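Local coordinates for protein peptidase M3B, oligoendopeptidase F (Enterococcus faecium, PDB 2QR4) that probably cleaves short peptides internally as a zinc-dependent oligoendopeptidase of the M3 family, at residues Thr408-Leu411 / Leu412-Lys416; Ser4-Glu7 / Phe8-Tyr12; Lys487-Trp490 / Ser491-Pro494; Glu528-Leu531 / Ala532-Lys535; Met449-Glu452 / Asp453-Gly456. All blocks are in the same frame, centred on the assembly; numbering follows the deposited sequence.

Interaction 1 of 5, residues Thr408-Leu411 / Leu412-Lys416; sequences TEYL and LETEK
The Tyr410 ring takes the methyl group of Thr414 over one face, CG2 standing 4.1 Å from the ring centroid in a CH-pi contact reaching CE1 and CZ rather than the middle. The carboxylates of the preceding pair, Glu409 and Glu413, are turned 73° against each other. All belong to the C-terminal end of helix 394-414, where three successive i to i+4 pairs meet round the last turns. Glu413 runs out extended, and Glu409 bends at chi2 (62°), which brings Glu409 OE2 to 2.5 Å from Glu413 OE1. Two oxygens so near suggest that one of the acids probably holds a proton; Glu409 OE1 also makes a salt bridge to Arg569 of helix 557-579, which would offset the negative charge.

On the inward side, Thr408 CG2 and Leu412 CD2 lie alongside each other at 3.7 Å and pack on Val424 of helix 418-454, a place that suits methyl groups; Thr408 turns OG1 back to the carbonyl of Glu404. Threonine also suits the helix end because its hydroxyl can reach back to a carbonyl of the previous turn: Thr414 OG1 donates to Tyr410 O at 3.1 Å. The carbonyl of Leu411 is doubly gripped, Leu411 O accepting Glu415 N at 2.7 Å in a nearly straight bond and Thr414 N at 3.0 Å from above the carbonyl plane.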
loop_
_atom_site.group_PDB
_atom_site.type_symbol
_atom_site.label_atom_id
_atom_site.label_comp_id
_atom_site.label_asym_id
_atom_site.label_seq_id
_atom_site.Cartn_x
_atom_site.Cartn_y
_atom_site.Cartn_z
ATOM N N THR A 408 -24.763 32.028 19.502
ATOM C CA THR A 408 -26.062 31.423 19.200
ATOM C C THR A 408 -27.085 31.699 20.296
ATOM O O THR A 408 -28.191 32.158 20.024
ATOM C CB THR A 408 -25.960 29.920 19.030
ATOM O OG1 THR A 408 -25.112 29.627 17.913
ATOM C CG2 THR A 408 -27.351 29.325 18.809
ATOM N N GLU A 409 -26.716 31.420 21.539
ATOM C CA GLU A 409 -27.622 31.672 22.642
ATOM C C GLU A 409 -27.991 33.140 22.688
ATOM O O GLU A 409 -29.160 33.485 22.873
ATOM C CB GLU A 409 -27.003 31.244 23.979
ATOM C CG GLU A 409 -27.893 31.522 25.200
ATOM C CD GLU A 409 -29.210 30.754 25.145
ATOM O OE1 GLU A 409 -29.240 29.665 24.543
ATOM O OE2 GLU A 409 -30.216 31.232 25.702
ATOM N N TYR A 410 -26.999 34.013 22.532
ATOM C CA TYR A 410 -27.273 35.452 22.597
ATOM C C TYR A 410 -28.311 35.880 21.550
ATOM O O TYR A 410 -29.210 36.663 21.852
ATOM C CB TYR A 410 -25.989 36.277 22.449
ATOM C CG TYR A 410 -26.255 37.756 22.366
ATOM C CD1 TYR A 410 -26.659 38.464 23.483
ATOM C CD2 TYR A 410 -26.124 38.442 21.167
ATOM C CE1 TYR A 410 -26.918 39.809 23.412
ATOM C CE2 TYR A 410 -26.384 39.780 21.088
ATOM C CZ TYR A 410 -26.786 40.463 22.213
ATOM O OH TYR A 410 -27.046 41.820 22.149
ATOM N N LEU A 411 -28.172 35.369 20.328
ATOM C CA LEU A 411 -29.089 35.684 19.233
ATOM C C LEU A 411 -30.507 35.219 19.576
ATOM O O LEU A 411 -31.469 35.961 19.409
ATOM C CB LEU A 411 -28.609 35.034 17.910
ATOM C CG LEU A 411 -27.364 35.643 17.236
ATOM C CD1 LEU A 411 -26.901 34.848 16.016
ATOM C CD2 LEU A 411 -27.581 37.107 16.853
ATOM N N LEU A 412 -30.615 33.988 20.067
ATOM C CA LEU A 412 -31.897 33.379 20.436
ATOM C C LEU A 412 -32.560 34.077 21.616
ATOM O O LEU A 412 -33.769 33.937 21.831
ATOM C CB LEU A 412 -31.702 31.892 20.751
ATOM C CG LEU A 412 -31.893 30.803 19.668
ATOM C CD1 LEU A 412 -31.888 31.298 18.237
ATOM C CD2 LEU A 412 -30.936 29.639 19.842
ATOM N N GLU A 413 -31.782 34.833 22.389
ATOM C CA GLU A 413 -32.386 35.599 23.478
ATOM C C GLU A 413 -32.741 37.019 23.055
ATOM O O GLU A 413 -33.372 37.736 23.815
ATOM C CB GLU A 413 -31.494 35.630 24.725
ATOM C CG GLU A 413 -31.095 34.256 25.247
ATOM C CD GLU A 413 -30.222 34.325 26.505
ATOM O OE1 GLU A 413 -29.837 33.261 27.037
ATOM O OE2 GLU A 413 -29.921 35.441 26.968
ATOM N N THR A 414 -32.345 37.440 21.854
ATOM C CA THR A 414 -32.601 38.842 21.450
ATOM C C THR A 414 -33.381 39.006 20.151
ATOM O O THR A 414 -34.111 39.964 19.992
ATOM C CB THR A 414 -31.304 39.662 21.305
ATOM O OG1 THR A 414 -30.452 39.040 20.328
ATOM C CG2 THR A 414 -30.584 39.776 22.642
ATOM N N GLU A 415 -33.201 38.084 19.218
ATOM C CA GLU A 415 -33.886 38.140 17.933
ATOM C C GLU A 415 -35.369 37.842 18.065
ATOM O O GLU A 415 -35.765 36.866 18.695
ATOM C CB GLU A 415 -33.249 37.145 16.961
ATOM C CG GLU A 415 -31.853 37.552 16.556
ATOM C CD GLU A 415 -31.810 38.970 16.007
ATOM O OE1 GLU A 415 -32.854 39.456 15.503
ATOM O OE2 GLU A 415 -30.732 39.596 16.079
ATOM N N LYS A 416 -36.196 38.684 17.462
ATOM C CA LYS A 416 -37.626 38.478 17.545
ATOM C C LYS A 416 -38.228 38.005 16.214
ATOM O O LYS A 416 -39.255 37.325 16.202
ATOM C CB LYS A 416 -38.314 39.739 18.070
ATOM C CG LYS A 416 -38.018 40.984 17.258
ATOM C CD LYS A 416 -38.355 42.251 18.044
ATOM C CE LYS A 416 -38.539 43.460 17.127
ATOM N NZ LYS A 416 -39.934 43.553 16.596
#

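Interaction 2 of 5, residues Ser4-Glu7 / Phe8-Tyr12; sequences SDQE and FDEKY
The opening turns of helix 4-18, near the N terminus of the chain, pair Glu7 with Lys11 in the i to i+4 spacing that sets side chains one above the other on a helix. Both chains point the same way: Glu7 leaves with CG anti to its backbone nitrogen (chi1 161°) and stays extended, and Lys11 runs beside it, so that the lysine methylene CE reaches Glu7 OE2 at 3.3 Å. The ammonium is less closely engaged, since Lys11 NZ stands 3.9 Å from Glu7 OE2, a long salt bridge. An acid ahead of a base suits this place, because negative groups near the start of a helix should be stabilised by its dipole, and the aliphatic part of the lysine can lie against its own helix.

The backbone is helical from the start, with rather long bonds at first. Phe8 N donates to Ser4 O at 3.2 Å and Asp9 N to Asp5 O at 3.2 Å, whereas Lys11 N to Glu7 O is shorter, 3.0 Å, and straighter, with 159° at the hydrogen. Asp9 folds its carboxylate back over the preceding turn, and OD2 comes within 3.0 Å of Asp5 O; both are acceptors, so no bond joins them. The modelled approach of Gln6 to Glu10 is too close to be trusted.

Phe8 lies on the buried side of the helix, roughly across from Gln6 and Glu10. Its hydrophobic ring packs on Leu73 and Arg76 of helix 68-87 and on Ile53 of helix 33-63, which also touches Lys11.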
loop_
_atom_site.group_PDB
_atom_site.type_symbol
_atom_site.label_atom_id
_atom_site.label_comp_id
_atom_site.label_asym_id
_atom_site.label_seq_id
_atom_site.Cartn_x
_atom_site.Cartn_y
_atom_site.Cartn_z
ATOM N N SER A 4 13.209 25.359 -2.428
ATOM C CA SER A 4 12.494 24.660 -1.369
ATOM C C SER A 4 13.196 23.320 -1.193
ATOM O O SER A 4 13.350 22.827 -0.071
ATOM C CB SER A 4 11.018 24.445 -1.732
ATOM O OG SER A 4 10.325 23.712 -0.722
ATOM N N ASP A 5 13.629 22.742 -2.313
ATOM C CA ASP A 5 14.419 21.510 -2.287
ATOM C C ASP A 5 15.935 21.771 -2.286
ATOM O O ASP A 5 16.737 20.834 -2.267
ATOM C CB ASP A 5 14.013 20.552 -3.421
ATOM C CG ASP A 5 14.113 21.190 -4.788
ATOM O OD1 ASP A 5 14.954 22.106 -4.954
ATOM O OD2 ASP A 5 13.349 20.774 -5.689
ATOM N N GLN A 6 16.328 23.038 -2.302
ATOM C CA GLN A 6 17.729 23.371 -2.101
ATOM C C GLN A 6 17.964 23.733 -0.634
ATOM O O GLN A 6 19.031 23.463 -0.085
ATOM C CB GLN A 6 18.174 24.491 -3.045
ATOM C CG GLN A 6 19.682 24.725 -3.079
ATOM C CD GLN A 6 20.096 25.978 -2.330
ATOM O OE1 GLN A 6 19.881 27.096 -2.809
ATOM N NE2 GLN A 6 20.702 25.801 -1.158
ATOM N N GLU A 7 16.962 24.334 0.002
ATOM C CA GLU A 7 17.002 24.532 1.447
ATOM C C GLU A 7 16.875 23.160 2.088
ATOM O O GLU A 7 17.507 22.874 3.111
ATOM C CB GLU A 7 15.867 25.441 1.914
ATOM C CG GLU A 7 15.558 25.344 3.403
ATOM C CD GLU A 7 14.630 26.450 3.886
ATOM O OE1 GLU A 7 13.927 27.049 3.041
ATOM O OE2 GLU A 7 14.611 26.725 5.112
ATOM N N PHE A 8 16.057 22.315 1.463
ATOM C CA PHE A 8 15.915 20.933 1.891
ATOM C C PHE A 8 17.272 20.238 1.812
ATOM O O PHE A 8 17.668 19.506 2.727
ATOM C CB PHE A 8 14.873 20.173 1.042
ATOM C CG PHE A 8 14.794 18.699 1.367
ATOM C CD1 PHE A 8 13.860 18.220 2.279
ATOM C CD2 PHE A 8 15.685 17.794 0.787
ATOM C CE1 PHE A 8 13.811 16.870 2.602
ATOM C CE2 PHE A 8 15.648 16.441 1.113
ATOM C CZ PHE A 8 14.709 15.976 2.016
ATOM N N ASP A 9 17.977 20.463 0.711
ATOM C CA ASP A 9 19.288 19.846 0.523
ATOM C C ASP A 9 20.245 20.191 1.668
ATOM O O ASP A 9 21.015 19.340 2.118
ATOM C CB ASP A 9 19.901 20.251 -0.824
ATOM C CG ASP A 9 19.347 19.437 -1.994
ATOM O OD1 ASP A 9 18.859 18.310 -1.770
ATOM O OD2 ASP A 9 19.405 19.926 -3.143
ATOM N N GLU A 10 20.190 21.434 2.139
ATOM C CA GLU A 10 21.095 21.875 3.187
ATOM C C GLU A 10 20.700 21.228 4.493
ATOM O O GLU A 10 21.567 20.781 5.243
ATOM C CB GLU A 10 21.085 23.393 3.330
ATOM C CG GLU A 10 21.589 24.117 2.107
ATOM C CD GLU A 10 21.170 25.569 2.075
ATOM O OE1 GLU A 10 21.433 26.286 3.062
ATOM O OE2 GLU A 10 20.578 25.991 1.054
ATOM N N LYS A 11 19.394 21.156 4.745
ATOM C CA LYS A 11 18.893 20.561 5.984
ATOM C C LYS A 11 19.126 19.058 6.034
ATOM O O LYS A 11 19.461 18.523 7.089
ATOM C CB LYS A 11 17.416 20.873 6.192
ATOM C CG LYS A 11 17.115 22.362 6.234
ATOM C CD LYS A 11 15.764 22.651 6.859
ATOM C CE LYS A 11 15.549 24.143 6.992
ATOM N NZ LYS A 11 14.865 24.498 8.266
ATOM N N TYR A 12 18.953 18.385 4.897
ATOM C CA TYR A 12 19.184 16.950 4.829
ATOM C C TYR A 12 20.628 16.663 5.188
ATOM O O TYR A 12 20.926 15.764 5.966
ATOM C CB TYR A 12 18.893 16.401 3.423
ATOM C CG TYR A 12 19.441 14.996 3.201
ATOM C CD1 TYR A 12 18.643 13.871 3.403
ATOM C CD2 TYR A 12 20.764 14.798 2.803
ATOM C CE1 TYR A 12 19.146 12.582 3.213
ATOM C CE2 TYR A 12 21.281 13.518 2.612
ATOM C CZ TYR A 12 20.467 12.415 2.819
ATOM O OH TYR A 12 20.982 11.147 2.627
#

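Interaction 3 of 5, residues Lys487-Trp490 / Ser491-Pro494; sequences KFEW and SRIP
Phe488 O is held by two hydrogen-bond donors of one residue, Ser491 OG at 2.8 Å and Ser491 N at 3.0 Å. The hydroxyl comes nearly along the C=O axis and the amide from above the carbonyl plane. Serine suits the position because its OG, lying between the backbone N and the carbonyl carbon (chi1 72°), the crowded position, is brought back over the turn it has just left. One residue on, Arg492 N reaches Glu489 O at 3.0 Å in an almost straight bond. These i to i+3 bonds mark a short 3-10 turn, within the long connection from helix 461-476 to helix 503-520, that is buried among helices of the family M3 region. A water ties its exit, donating to both Trp490 O and Ile493 O.

Charged contacts lie on one side. The carboxylate of Glu489 and the guanidinium of Arg492 are nearly coplanar, and Glu489 OE1 meets Arg492 NH2 at 3.2 Å in a salt bridge at the guanidinium edge. An acid is well placed here, for the same OE1 also pairs with Arg438, and OE2 is hydrogen-bonded to the Tyr468 hydroxyl, so the buried carboxylate has partners on both oxygens.

Ring packing and van der Waals contacts follow. The indole of Trp490 lies against the next residue, with Ser491 CB over the face of the six-membered ring, 3.5 Å from its centroid and 13° off the normal. Trp490 NE1 bonds to Ser465, while the ring packs on Leu215 and Phe445. Ile493 CG1 rests 3.6 Å from Glu489 O, and the isoleucine side chain extends to Phe442 of helix 418-454.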
loop_
_atom_site.group_PDB
_atom_site.type_symbol
_atom_site.label_atom_id
_atom_site.label_comp_id
_atom_site.label_asym_id
_atom_site.label_seq_id
_atom_site.Cartn_x
_atom_site.Cartn_y
_atom_site.Cartn_z
ATOM N N LYS A 487 -23.399 3.413 0.041
ATOM C CA LYS A 487 -22.678 2.262 0.582
ATOM C C LYS A 487 -21.165 2.387 0.361
ATOM O O LYS A 487 -20.380 1.729 1.044
ATOM C CB LYS A 487 -23.186 0.954 -0.035
ATOM C CG LYS A 487 -24.637 0.675 0.245
ATOM C CD LYS A 487 -25.139 -0.506 -0.562
ATOM C CE LYS A 487 -24.507 -1.787 -0.105
ATOM N NZ LYS A 487 -25.321 -2.958 -0.544
ATOM N N PHE A 488 -20.755 3.229 -0.585
ATOM C CA PHE A 488 -19.337 3.325 -0.946
ATOM C C PHE A 488 -18.658 4.552 -0.357
ATOM O O PHE A 488 -17.446 4.737 -0.510
ATOM C CB PHE A 488 -19.174 3.281 -2.468
ATOM C CG PHE A 488 -19.953 2.165 -3.121
ATOM C CD1 PHE A 488 -19.616 0.830 -2.884
ATOM C CD2 PHE A 488 -21.030 2.444 -3.946
ATOM C CE1 PHE A 488 -20.325 -0.207 -3.479
ATOM C CE2 PHE A 488 -21.759 1.401 -4.553
ATOM C CZ PHE A 488 -21.402 0.082 -4.318
ATOM N N GLU A 489 -19.423 5.379 0.348
ATOM C CA GLU A 489 -18.836 6.569 0.975
ATOM C C GLU A 489 -17.593 6.290 1.857
ATOM O O GLU A 489 -16.690 7.105 1.889
ATOM C CB GLU A 489 -19.889 7.382 1.751
ATOM C CG GLU A 489 -19.323 8.656 2.391
ATOM C CD GLU A 489 -20.386 9.518 3.040
ATOM O OE1 GLU A 489 -20.336 10.758 2.866
ATOM O OE2 GLU A 489 -21.278 8.959 3.718
ATOM N N TRP A 490 -17.530 5.150 2.548
ATOM C CA TRP A 490 -16.362 4.858 3.411
ATOM C C TRP A 490 -15.049 5.062 2.669
ATOM O O TRP A 490 -14.024 5.363 3.288
ATOM C CB TRP A 490 -16.399 3.429 3.972
ATOM C CG TRP A 490 -16.464 2.413 2.894
ATOM C CD1 TRP A 490 -17.594 1.844 2.359
ATOM C CD2 TRP A 490 -15.356 1.862 2.177
ATOM N NE1 TRP A 490 -17.247 0.972 1.347
ATOM C CE2 TRP A 490 -15.880 0.967 1.216
ATOM C CE3 TRP A 490 -13.969 2.047 2.245
ATOM C CZ2 TRP A 490 -15.064 0.252 0.334
ATOM C CZ3 TRP A 490 -13.156 1.334 1.367
ATOM C CH2 TRP A 490 -13.710 0.452 0.424
ATOM N N SER A 491 -15.089 4.920 1.345
ATOM C CA SER A 491 -13.878 4.877 0.551
ATOM C C SER A 491 -13.331 6.252 0.177
ATOM O O SER A 491 -12.226 6.353 -0.350
ATOM C CB SER A 491 -14.093 4.030 -0.715
ATOM O OG SER A 491 -14.930 4.688 -1.654
ATOM N N ARG A 492 -14.088 7.308 0.440
ATOM C CA ARG A 492 -13.630 8.638 0.051
ATOM C C ARG A 492 -13.253 9.515 1.245
ATOM O O ARG A 492 -12.851 10.668 1.075
ATOM C CB ARG A 492 -14.658 9.336 -0.840
ATOM C CG ARG A 492 -15.996 9.572 -0.178
ATOM C CD ARG A 492 -17.039 10.114 -1.176
ATOM N NE ARG A 492 -17.011 11.564 -1.260
ATOM C CZ ARG A 492 -17.678 12.377 -0.445
ATOM N NH1 ARG A 492 -17.572 13.692 -0.598
ATOM N NH2 ARG A 492 -18.445 11.885 0.527
ATOM N N ILE A 493 -13.332 8.945 2.443
ATOM C CA ILE A 493 -13.079 9.682 3.691
ATOM C C ILE A 493 -11.615 9.581 4.139
ATOM O O ILE A 493 -11.196 8.556 4.646
ATOM C CB ILE A 493 -13.992 9.144 4.796
ATOM C CG1 ILE A 493 -15.456 9.416 4.419
ATOM C CG2 ILE A 493 -13.642 9.763 6.139
ATOM C CD1 ILE A 493 -16.430 8.771 5.351
ATOM N N PRO A 494 -10.840 10.656 3.952
ATOM C CA PRO A 494 -9.401 10.708 4.277
ATOM C C PRO A 494 -9.109 10.359 5.741
ATOM O O PRO A 494 -8.049 9.812 6.057
ATOM C CB PRO A 494 -9.018 12.189 4.022
ATOM C CG PRO A 494 -10.105 12.742 3.148
ATOM C CD PRO A 494 -11.353 11.947 3.446
HETATM O O HOH W 1 -11.478 5.938 3.564
#

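Interaction 4 of 5, residues Glu528-Leu531 / Ala532-Lys535; sequences ENYL and AYLK
The aromatic contact joins Tyr530 and Tyr533, whose side chains leave the helix in the same direction. It is an edge-to-face pair: the CD2-CE2 edge of Tyr533 is directed at one face of Tyr530, centroids 5.2 Å apart and planes at 60°, with Tyr533 CE2 3.6 Å from Tyr530 CE1. Tyr530 has CG anti to the backbone N (chi1 -176°), which lays its ring forward over the next turn.

Apolar contacts continue from the pair. Leu534 CD1 lies 3.7 Å from Tyr530 CE2 and 3.8 Å from Leu531 CD2, so this one methyl group fills the angle between a ring and a leucine branch. Leucine and tyrosine suit this surface because helix 526-536 packs against other helices of the M3 peptidase region: Tyr530 packs on Ala399 and Thr402 of helix 394-414, and Tyr533 on His376 of helix 361-379, the helix whose sequence carries the HEXXH zinc motif of the family. The Tyr533 OH bonds to Leu395 O of helix 394-414.

The backbone bonds are those of an alpha helix. Ala532 N donates to Glu528 O at 3.0 Å, Tyr533 N to Asn529 O at 3.0 Å, and Lys535 N to Leu531 O at 2.9 Å; Leu534 N makes weak bonds to Tyr530 O and Leu531 O. Lys535 bends its methylenes back over the last of these carbonyls.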
loop_
_atom_site.group_PDB
_atom_site.type_symbol
_atom_site.label_atom_id
_atom_site.label_comp_id
_atom_site.label_asym_id
_atom_site.label_seq_id
_atom_site.Cartn_x
_atom_site.Cartn_y
_atom_site.Cartn_z
ATOM N N GLU A 528 -14.073 31.246 35.867
ATOM C CA GLU A 528 -12.715 31.069 36.374
ATOM C C GLU A 528 -12.074 29.804 35.808
ATOM O O GLU A 528 -10.933 29.829 35.351
ATOM C CB GLU A 528 -12.724 31.039 37.908
ATOM C CG GLU A 528 -11.353 30.878 38.571
ATOM C CD GLU A 528 -11.453 30.760 40.093
ATOM O OE1 GLU A 528 -12.508 30.297 40.589
ATOM O OE2 GLU A 528 -10.484 31.128 40.796
ATOM N N ASN A 529 -12.825 28.707 35.825
ATOM C CA ASN A 529 -12.333 27.422 35.334
ATOM C C ASN A 529 -12.110 27.376 33.816
ATOM O O ASN A 529 -11.166 26.738 33.338
ATOM C CB ASN A 529 -13.268 26.291 35.766
ATOM C CG ASN A 529 -13.203 26.014 37.255
ATOM O OD1 ASN A 529 -12.463 26.665 37.997
ATOM N ND2 ASN A 529 -13.982 25.042 37.702
ATOM N N TYR A 530 -12.985 28.039 33.064
ATOM C CA TYR A 530 -12.803 28.149 31.622
ATOM C C TYR A 530 -11.546 28.950 31.298
ATOM O O TYR A 530 -10.771 28.568 30.422
ATOM C CB TYR A 530 -14.021 28.798 30.964
ATOM C CG TYR A 530 -13.947 28.851 29.453
ATOM C CD1 TYR A 530 -14.256 27.735 28.691
ATOM C CD2 TYR A 530 -13.574 30.018 28.786
ATOM C CE1 TYR A 530 -14.193 27.771 27.304
ATOM C CE2 TYR A 530 -13.509 30.065 27.390
ATOM C CZ TYR A 530 -13.820 28.934 26.660
ATOM O OH TYR A 530 -13.768 28.945 25.285
ATOM N N LEU A 531 -11.348 30.058 32.007
ATOM C CA LEU A 531 -10.184 30.897 31.782
ATOM C C LEU A 531 -8.912 30.131 32.108
ATOM O O LEU A 531 -7.932 30.212 31.375
ATOM C CB LEU A 531 -10.253 32.186 32.613
ATOM C CG LEU A 531 -11.413 33.161 32.371
ATOM C CD1 LEU A 531 -11.157 34.491 33.085
ATOM C CD2 LEU A 531 -11.664 33.389 30.886
ATOM N N ALA A 532 -8.933 29.383 33.208
ATOM C CA ALA A 532 -7.785 28.564 33.602
ATOM C C ALA A 532 -7.496 27.466 32.577
ATOM O O ALA A 532 -6.354 27.031 32.430
ATOM C CB ALA A 532 -7.999 27.964 34.987
ATOM N N TYR A 533 -8.533 27.020 31.873
ATOM C CA TYR A 533 -8.354 26.080 30.773
ATOM C C TYR A 533 -7.716 26.771 29.570
ATOM O O TYR A 533 -7.052 26.132 28.749
ATOM C CB TYR A 533 -9.685 25.444 30.374
ATOM C CG TYR A 533 -9.891 25.408 28.883
ATOM C CD1 TYR A 533 -9.186 24.516 28.087
ATOM C CD2 TYR A 533 -10.782 26.275 28.266
ATOM C CE1 TYR A 533 -9.361 24.487 26.715
ATOM C CE2 TYR A 533 -10.969 26.254 26.898
ATOM C CZ TYR A 533 -10.254 25.359 26.126
ATOM O OH TYR A 533 -10.436 25.332 24.758
ATOM N N LEU A 534 -7.929 28.080 29.472
ATOM C CA LEU A 534 -7.310 28.888 28.426
ATOM C C LEU A 534 -5.844 29.136 28.753
ATOM O O LEU A 534 -4.996 29.182 27.863
ATOM C CB LEU A 534 -8.040 30.223 28.280
ATOM C CG LEU A 534 -9.491 30.169 27.806
ATOM C CD1 LEU A 534 -10.147 31.530 27.967
ATOM C CD2 LEU A 534 -9.578 29.680 26.358
ATOM N N LYS A 535 -5.560 29.281 30.041
ATOM C CA LYS A 535 -4.208 29.532 30.528
ATOM C C LYS A 535 -3.360 28.262 30.531
ATOM O O LYS A 535 -2.136 28.328 30.469
ATOM C CB LYS A 535 -4.264 30.146 31.928
ATOM C CG LYS A 535 -4.774 31.586 31.962
ATOM C CD LYS A 535 -5.505 31.888 33.263
ATOM C CE LYS A 535 -4.770 31.313 34.465
ATOM N NZ LYS A 535 -5.683 31.101 35.625
#

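Interaction 5 of 5, residues Met449-Glu452 / Asp453-Gly456; sequences MHTE and DEKG
Glu452 and Lys455 meet because each chain bends once: Glu452, its CG anti to the carbonyl carbon, turns at chi2 (-63°), while Lys455 kinks at chi3 (-45°). The chains then run side by side, and Glu452 OE2 reaches Lys455 NZ at 3.1 Å, a salt bridge whose hydrogen bond is weak, with CE equally close to the same oxygen. An acid and a base three residues apart suit the end of a helix, where the lysine's positive charge should also sit comfortably near the carbonyl end of the helix. Glu452 is engaged on its other oxygen as well, OE1 bonding to Tyr463.

The carboxylate of Asp453 is held by a salt bridge to Lys220 and a bond to Asn223 of helix 208-228, so an acid here ties two helices together. Thr451, on the more exposed side, turns its hydroxyl back to the carbonyls of His447 and Phe448.

The backbone keeps the alpha-helical pattern to the end: Asp453 N donates to Met449 O at 3.1 Å, Glu454 N to His450 O at 2.9 Å, and Lys455 N to Thr451 O at 3.1 Å. Gly456 then leaves it with a positive phi of 87°, a conformation that suits glycine, having no beta carbon to press on the preceding carbonyl oxygen. Its amide bonds back to Asp453 O at 2.9 Å, one of the two bonds back into the last turn of the Schellman motif that ends helix 418-454.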
loop_
_atom_site.group_PDB
_atom_site.type_symbol
_atom_site.label_atom_id
_atom_site.label_comp_id
_atom_site.label_asym_id
_atom_site.label_seq_id
_atom_site.Cartn_x
_atom_site.Cartn_y
_atom_site.Cartn_z
HETATM N N MSE A 449 -14.156 -1.444 11.777
HETATM C CA MSE A 449 -13.151 -1.993 10.868
HETATM C C MSE A 449 -11.960 -2.613 11.597
HETATM O O MSE A 449 -11.487 -3.671 11.200
HETATM C CB MSE A 449 -12.639 -0.922 9.895
HETATM C CG MSE A 449 -13.589 -0.622 8.756
HETATM SE SE MSE A 449 -12.786 0.623 7.458
HETATM C CE MSE A 449 -12.589 2.211 8.607
ATOM N N HIS A 450 -11.456 -1.948 12.639
ATOM C CA HIS A 450 -10.324 -2.493 13.385
ATOM C C HIS A 450 -10.684 -3.783 14.127
ATOM O O HIS A 450 -9.944 -4.766 14.066
ATOM C CB HIS A 450 -9.756 -1.485 14.377
ATOM C CG HIS A 450 -9.090 -0.308 13.741
ATOM N ND1 HIS A 450 -7.725 -0.230 13.574
ATOM C CD2 HIS A 450 -9.595 0.852 13.259
ATOM C CE1 HIS A 450 -7.419 0.917 12.996
ATOM N NE2 HIS A 450 -8.536 1.593 12.797
ATOM N N THR A 451 -11.806 -3.770 14.842
ATOM C CA THR A 451 -12.218 -4.947 15.618
ATOM C C THR A 451 -12.528 -6.146 14.729
ATOM O O THR A 451 -12.190 -7.268 15.074
ATOM C CB THR A 451 -13.414 -4.646 16.528
ATOM O OG1 THR A 451 -14.454 -4.039 15.745
ATOM C CG2 THR A 451 -12.974 -3.684 17.637
ATOM N N GLU A 452 -13.154 -5.889 13.582
ATOM C CA GLU A 452 -13.451 -6.934 12.606
ATOM C C GLU A 452 -12.190 -7.560 12.039
ATOM O O GLU A 452 -12.036 -8.780 12.047
ATOM C CB GLU A 452 -14.319 -6.375 11.486
ATOM C CG GLU A 452 -15.769 -6.149 11.922
ATOM C CD GLU A 452 -16.480 -7.449 12.325
ATOM O OE1 GLU A 452 -16.929 -8.188 11.424
ATOM O OE2 GLU A 452 -16.602 -7.730 13.538
ATOM N N ASP A 453 -11.274 -6.723 11.566
ATOM C CA ASP A 453 -9.989 -7.204 11.061
ATOM C C ASP A 453 -9.190 -7.971 12.120
ATOM O O ASP A 453 -8.532 -8.964 11.829
ATOM C CB ASP A 453 -9.144 -6.042 10.524
ATOM C CG ASP A 453 -7.742 -6.477 10.153
ATOM O OD1 ASP A 453 -7.539 -6.945 9.017
ATOM O OD2 ASP A 453 -6.840 -6.362 11.004
ATOM N N GLU A 454 -9.237 -7.501 13.354
ATOM C CA GLU A 454 -8.500 -8.170 14.406
ATOM C C GLU A 454 -9.065 -9.572 14.641
ATOM O O GLU A 454 -8.305 -10.511 14.841
ATOM C CB GLU A 454 -8.449 -7.301 15.670
ATOM C CG GLU A 454 -8.876 -7.971 16.958
ATOM C CD GLU A 454 -9.931 -7.138 17.703
ATOM O OE1 GLU A 454 -11.115 -7.566 17.726
ATOM O OE2 GLU A 454 -9.582 -6.048 18.238
ATOM N N LYS A 455 -10.388 -9.719 14.587
ATOM C CA LYS A 455 -11.023 -11.043 14.691
ATOM C C LYS A 455 -10.757 -11.907 13.456
ATOM O O LYS A 455 -11.151 -13.056 13.403
ATOM C CB LYS A 455 -12.539 -10.919 14.904
ATOM C CG LYS A 455 -12.955 -10.222 16.199
ATOM C CD LYS A 455 -14.458 -10.341 16.449
ATOM C CE LYS A 455 -15.244 -10.045 15.182
ATOM N NZ LYS A 455 -16.714 -10.271 15.314
ATOM N N GLY A 456 -10.099 -11.356 12.452
ATOM C CA GLY A 456 -9.806 -12.135 11.256
ATOM C C GLY A 456 -10.899 -12.140 10.193
ATOM O O GLY A 456 -10.888 -12.987 9.299
#

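How the interactions relate
Along the chain the order is interaction 2, interaction 1, interaction 5, interaction 3, interaction 4. Each joins residues of one unbroken stretch, so none closes a long loop, and they follow in series without nesting or crossing. Interaction 2 starts the chain, its nearest atoms at least about 23 Å from the others. Interactions 1 and 5 fall near the ends of successive helices, 394-414 and 418-454, with centres 47 Å apart. Interactions 5 and 3 are neighbours, nearest atoms about 6 Å apart, both against helix 208-228, and helix 418-454 also packs on interaction 3. Interaction 4 packs on helix 394-414, the helix that carries interaction 1.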